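BWI-1=PROTEASE inhibitor/trypsin inhibitor (Fagopyrum esculentum, PDB 3RDY) inhibits trypsin as a serine protease inhibitor of the potato type I family. Local coordinates at residues D41-V53 / D60-D74. Sequence-based numbering, arbitrary orientation.
Sequences DVRAIVLPEGSAV and DRVWVFVDERGVVVD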
loop_
_atom_site.group_PDB
_atom_site.type_symbol
_atom_site.label_atom_id
_atom_site.label_comp_id
_atom_site.label_asym_id
_atom_site.label_seq_id
_atom_site.Cartn_x
_atom_site.Cartn_y
_atom_site.Cartn_z
ATOM N N ASP A 41 0.731 12.570 -0.697
ATOM C CA ASP A 41 0.805 12.668 0.758
ATOM C C ASP A 41 1.251 11.396 1.466
ATOM O O ASP A 41 1.449 11.406 2.679
ATOM C CB ASP A 41 -0.546 13.058 1.336
ATOM C CG ASP A 41 -0.901 14.499 1.048
ATOM O OD1 ASP A 41 -2.107 14.828 1.126
ATOM O OD2 ASP A 41 0.026 15.281 0.737
ATOM N N VAL A 42 1.414 10.303 0.734
ATOM C CA VAL A 42 1.632 9.039 1.406
ATOM C C VAL A 42 3.003 8.403 1.156
ATOM O O VAL A 42 3.690 8.707 0.170
ATOM C CB VAL A 42 0.526 8.018 1.052
ATOM C CG1 VAL A 42 -0.842 8.651 1.217
ATOM C CG2 VAL A 42 0.724 7.501 -0.390
ATOM N N ARG A 43 3.397 7.556 2.106
ATOM C CA ARG A 43 4.533 6.670 1.954
ATOM C C ARG A 43 4.011 5.248 1.883
ATOM O O ARG A 43 3.312 4.801 2.798
ATOM C CB ARG A 43 5.441 6.780 3.157
ATOM C CG ARG A 43 6.793 6.154 2.916
ATOM C CD ARG A 43 7.811 7.258 3.164
ATOM N NE ARG A 43 8.431 7.004 4.415
ATOM C CZ ARG A 43 9.083 7.865 5.173
ATOM N NH1 ARG A 43 9.272 9.155 4.849
ATOM N NH2 ARG A 43 9.565 7.386 6.282
ATOM N N ALA A 44 4.359 4.547 0.806
ATOM C CA ALA A 44 4.017 3.133 0.655
ATOM C C ALA A 44 5.093 2.284 1.339
ATOM O O ALA A 44 6.296 2.557 1.223
ATOM C CB ALA A 44 3.920 2.780 -0.819
ATOM N N ILE A 45 4.678 1.256 2.066
ATOM C CA ILE A 45 5.648 0.399 2.724
ATOM C C ILE A 45 5.353 -1.035 2.343
ATOM O O ILE A 45 4.279 -1.547 2.665
ATOM C CB ILE A 45 5.574 0.553 4.255
ATOM C CG1 ILE A 45 5.776 2.027 4.659
ATOM C CG2 ILE A 45 6.584 -0.375 4.896
ATOM C CD1 ILE A 45 5.607 2.325 6.168
ATOM N N VAL A 46 6.293 -1.677 1.647
ATOM C CA VAL A 46 6.103 -3.054 1.188
ATOM C C VAL A 46 6.535 -4.045 2.270
ATOM O O VAL A 46 7.681 -3.993 2.748
ATOM C CB VAL A 46 6.881 -3.283 -0.128
ATOM C CG1 VAL A 46 6.643 -4.690 -0.696
ATOM C CG2 VAL A 46 6.475 -2.217 -1.160
ATOM N N LEU A 47 5.617 -4.926 2.662
ATOM C CA LEU A 47 5.844 -5.907 3.733
ATOM C C LEU A 47 5.247 -7.234 3.327
ATOM O O LEU A 47 4.273 -7.272 2.584
ATOM C CB LEU A 47 5.080 -5.519 5.019
ATOM C CG LEU A 47 5.311 -4.267 5.839
ATOM C CD1 LEU A 47 4.508 -4.381 7.111
ATOM C CD2 LEU A 47 6.793 -4.107 6.142
ATOM N N PRO A 48 5.768 -8.340 3.881
ATOM C CA PRO A 48 5.099 -9.625 3.627
ATOM C C PRO A 48 3.658 -9.674 4.131
ATOM O O PRO A 48 3.356 -9.165 5.206
ATOM C CB PRO A 48 5.972 -10.626 4.395
ATOM C CG PRO A 48 7.336 -9.979 4.397
ATOM C CD PRO A 48 7.055 -8.510 4.580
ATOM N N GLU A 49 2.774 -10.274 3.330
ATOM C CA GLU A 49 1.418 -10.613 3.759
ATOM C C GLU A 49 1.428 -11.167 5.186
ATOM O O GLU A 49 2.256 -12.001 5.528
ATOM C CB GLU A 49 0.858 -11.660 2.808
ATOM C CG GLU A 49 -0.638 -11.894 2.938
ATOM C CD GLU A 49 -1.082 -13.121 2.117
ATOM O OE1 GLU A 49 -0.198 -13.851 1.591
ATOM O OE2 GLU A 49 -2.304 -13.346 2.005
ATOM N N GLY A 50 0.522 -10.691 6.022
ATOM C CA GLY A 50 0.420 -11.232 7.363
ATOM C C GLY A 50 1.285 -10.533 8.392
ATOM O O GLY A 50 1.157 -10.835 9.571
ATOM N N SER A 51 2.161 -9.615 7.962
ATOM C CA SER A 51 3.072 -8.902 8.877
ATOM C C SER A 51 2.268 -8.038 9.846
ATOM O O SER A 51 1.344 -7.332 9.428
ATOM C CB SER A 51 4.061 -8.013 8.104
ATOM O OG SER A 51 4.947 -8.778 7.304
ATOM N N ALA A 52 2.607 -8.115 11.140
ATOM C CA ALA A 52 1.956 -7.300 12.173
ATOM C C ALA A 52 2.245 -5.833 11.963
ATOM O O ALA A 52 3.396 -5.453 11.751
ATOM C CB ALA A 52 2.439 -7.718 13.566
ATOM N N VAL A 53 1.203 -5.009 12.044
ATOM C CA VAL A 53 1.338 -3.557 11.914
ATOM C C VAL A 53 0.684 -2.858 13.110
ATOM O O VAL A 53 -0.217 -3.411 13.738
ATOM C CB VAL A 53 0.701 -3.039 10.586
ATOM C CG1 VAL A 53 1.448 -3.619 9.378
ATOM C CG2 VAL A 53 -0.795 -3.369 10.522
ATOM N N ASP A 60 -1.042 9.241 5.829
ATOM C CA ASP A 60 0.210 9.371 5.074
ATOM C C ASP A 60 0.918 8.016 4.923
ATOM O O ASP A 60 2.122 7.952 4.667
ATOM C CB ASP A 60 1.154 10.382 5.769
ATOM C CG ASP A 60 1.522 9.980 7.200
ATOM O OD1 ASP A 60 1.101 8.901 7.665
ATOM O OD2 ASP A 60 2.241 10.748 7.891
ATOM N N ARG A 61 0.160 6.928 5.048
ATOM C CA ARG A 61 0.799 5.608 5.083
ATOM C C ARG A 61 -0.053 4.621 4.299
ATOM O O ARG A 61 -1.259 4.590 4.471
ATOM C CB ARG A 61 0.900 5.144 6.533
ATOM C CG ARG A 61 1.404 3.678 6.709
ATOM C CD ARG A 61 1.573 3.303 8.187
ATOM N NE ARG A 61 0.266 3.225 8.846
ATOM C CZ ARG A 61 0.068 3.240 10.160
ATOM N NH1 ARG A 61 -1.170 3.176 10.635
ATOM N NH2 ARG A 61 1.095 3.262 11.005
ATOM N N VAL A 62 0.591 3.802 3.472
ATOM C CA VAL A 62 -0.099 2.762 2.721
ATOM C C VAL A 62 0.714 1.462 2.858
ATOM O O VAL A 62 1.813 1.350 2.302
ATOM C CB VAL A 62 -0.231 3.098 1.210
ATOM C CG1 VAL A 62 -0.854 1.923 0.450
ATOM C CG2 VAL A 62 -1.101 4.355 0.961
ATOM N N TRP A 63 0.185 0.501 3.601
ATOM C CA TRP A 63 0.828 -0.821 3.683
ATOM C C TRP A 63 0.622 -1.530 2.361
ATOM O O TRP A 63 -0.488 -1.559 1.830
ATOM C CB TRP A 63 0.206 -1.683 4.789
ATOM C CG TRP A 63 0.301 -1.111 6.171
ATOM C CD1 TRP A 63 -0.740 -0.727 6.972
ATOM C CD2 TRP A 63 1.499 -0.835 6.905
ATOM N NE1 TRP A 63 -0.261 -0.236 8.167
ATOM C CE2 TRP A 63 1.108 -0.299 8.156
ATOM C CE3 TRP A 63 2.864 -1.016 6.640
ATOM C CZ2 TRP A 63 2.041 0.081 9.131
ATOM C CZ3 TRP A 63 3.785 -0.636 7.611
ATOM C CH2 TRP A 63 3.362 -0.103 8.843
ATOM N N VAL A 64 1.683 -2.139 1.855
ATOM C CA VAL A 64 1.637 -2.866 0.596
ATOM C C VAL A 64 2.046 -4.309 0.874
ATOM O O VAL A 64 3.238 -4.618 0.984
ATOM C CB VAL A 64 2.552 -2.173 -0.480
ATOM C CG1 VAL A 64 2.609 -2.970 -1.791
ATOM C CG2 VAL A 64 2.046 -0.737 -0.759
ATOM N N PHE A 65 1.048 -5.175 1.034
ATOM C CA PHE A 65 1.301 -6.547 1.484
ATOM C C PHE A 65 1.533 -7.461 0.295
ATOM O O PHE A 65 0.686 -7.542 -0.606
ATOM C CB PHE A 65 0.121 -7.072 2.274
ATOM C CG PHE A 65 -0.050 -6.431 3.610
ATOM C CD1 PHE A 65 0.888 -6.643 4.617
ATOM C CD2 PHE A 65 -1.155 -5.617 3.866
ATOM C CE1 PHE A 65 0.722 -6.044 5.858
ATOM C CE2 PHE A 65 -1.319 -5.016 5.093
ATOM C CZ PHE A 65 -0.386 -5.236 6.086
ATOM N N VAL A 66 2.652 -8.178 0.323
ATOM C CA VAL A 66 3.040 -9.025 -0.800
ATOM C C VAL A 66 3.187 -10.500 -0.420
ATOM O O VAL A 66 3.488 -10.849 0.736
ATOM C CB VAL A 66 4.366 -8.507 -1.452
ATOM C CG1 VAL A 66 4.147 -7.104 -2.094
ATOM C CG2 VAL A 66 5.501 -8.463 -0.410
ATOM N N ASP A 67 3.001 -11.371 -1.406
ATOM C CA ASP A 67 3.210 -12.803 -1.182
ATOM C C ASP A 67 4.692 -13.149 -1.262
ATOM O O ASP A 67 5.552 -12.260 -1.398
ATOM C CB ASP A 67 2.386 -13.642 -2.175
ATOM C CG ASP A 67 2.807 -13.428 -3.633
ATOM O OD1 ASP A 67 3.933 -12.966 -3.901
ATOM O OD2 ASP A 67 2.003 -13.723 -4.528
ATOM N N GLU A 68 5.010 -14.442 -1.198
ATOM C CA GLU A 68 6.414 -14.832 -1.123
ATOM C C GLU A 68 7.160 -14.587 -2.428
ATOM O O GLU A 68 8.390 -14.562 -2.446
ATOM C CB GLU A 68 6.563 -16.290 -0.652
ATOM C CG GLU A 68 6.398 -16.457 0.861
ATOM N N ARG A 69 6.403 -14.361 -3.499
ATOM C CA ARG A 69 6.968 -14.004 -4.790
ATOM C C ARG A 69 7.114 -12.472 -4.989
ATOM O O ARG A 69 7.535 -12.021 -6.045
ATOM C CB ARG A 69 6.096 -14.624 -5.902
ATOM C CG ARG A 69 6.163 -16.134 -5.962
ATOM C CD ARG A 69 4.925 -16.720 -6.647
ATOM N N GLY A 70 6.776 -11.681 -3.973
ATOM C CA GLY A 70 6.940 -10.232 -4.027
ATOM C C GLY A 70 5.792 -9.510 -4.718
ATOM O O GLY A 70 5.905 -8.330 -5.081
ATOM N N VAL A 71 4.686 -10.221 -4.911
ATOM C CA VAL A 71 3.539 -9.651 -5.610
ATOM C C VAL A 71 2.443 -9.216 -4.630
ATOM O O VAL A 71 2.128 -9.935 -3.670
ATOM C CB VAL A 71 2.986 -10.634 -6.643
ATOM C CG1 VAL A 71 1.650 -10.117 -7.236
ATOM C CG2 VAL A 71 4.063 -10.877 -7.761
ATOM N N VAL A 72 1.839 -8.064 -4.899
ATOM C CA VAL A 72 0.776 -7.534 -4.029
ATOM C C VAL A 72 -0.423 -8.485 -3.944
ATOM O O VAL A 72 -0.991 -8.887 -4.965
ATOM C CB VAL A 72 0.296 -6.144 -4.515
ATOM C CG1 VAL A 72 -0.814 -5.600 -3.618
ATOM C CG2 VAL A 72 1.481 -5.161 -4.604
ATOM N N VAL A 73 -0.814 -8.844 -2.717
ATOM C CA VAL A 73 -1.937 -9.767 -2.551
ATOM C C VAL A 73 -3.118 -9.188 -1.798
ATOM O O VAL A 73 -4.200 -9.768 -1.845
ATOM C CB VAL A 73 -1.524 -11.070 -1.814
ATOM C CG1 VAL A 73 -0.695 -11.935 -2.723
ATOM C CG2 VAL A 73 -0.803 -10.733 -0.529
ATOM N N ASP A 74 -2.912 -8.090 -1.064
ATOM C CA ASP A 74 -4.015 -7.368 -0.427
ATOM C C ASP A 74 -4.167 -6.003 -1.081
ATOM O O ASP A 74 -3.177 -5.404 -1.496
ATOM C CB ASP A 74 -3.744 -7.144 1.065
ATOM C CG ASP A 74 -3.660 -8.438 1.837
ATOM O OD1 ASP A 74 -2.890 -8.521 2.815
ATOM O OD2 ASP A 74 -4.372 -9.376 1.459
HETATM O O HOH W 1 -4.253 -11.551 2.765
HETATM O O HOH W 2 -1.635 -8.927 5.471
#
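Trp63 and Val53 meet where the reactive-site loop of the potato type I inhibitor fold, probably the 49-59 connection as in relatives, passes over the sheet it springs from. That sheet is a parallel pair, 43-48 beside 61-66, joined by seven backbone hydrogen bonds from Arg43 N to Asp60 O through to Glu49 N to Val66 O. The pair illustrates how the two faces of one small sheet take different partners. On one, Ala44 and Val64 pack on helix 28-38 and Val62 on loops at Trp20, Pro76 and Val78, while Val42, just before the strand, also touches the helix. Val46 CG1 reaches across to the neighbouring strand and meets Val66 CG1 at 3.7 Å, the two side chains roughly at right angles.

On the other face the indole of Trp63 is sandwiched. Val53 CG1 sits over the centre of its six-membered ring in a CH-pi contact, 3.6 Å from the centroid, while Arg61 CD covers the opposite face toward the rim. With CG anti to its carbonyl carbon (chi1 -60°), Trp63 runs alongside Ile45, whose CD1 lies 3.8 Å from CZ3, and Leu47 CD1 comes equally near CE3. Replacing Trp63 with an alanine is likely to leave Val53 without its aromatic platform and Ile45 and Leu47 without a shared neighbour, freeing this part of the loop to shift. Phe65 continues the row, its ring edge receiving Pro48 O at CD1, 3.6 Å away, and Val53 CG1.

Beyond it, a water lies over the centre of the Phe65 ring, accepting from Gly50 N at 2.8 Å and donating to Asp74 OD1.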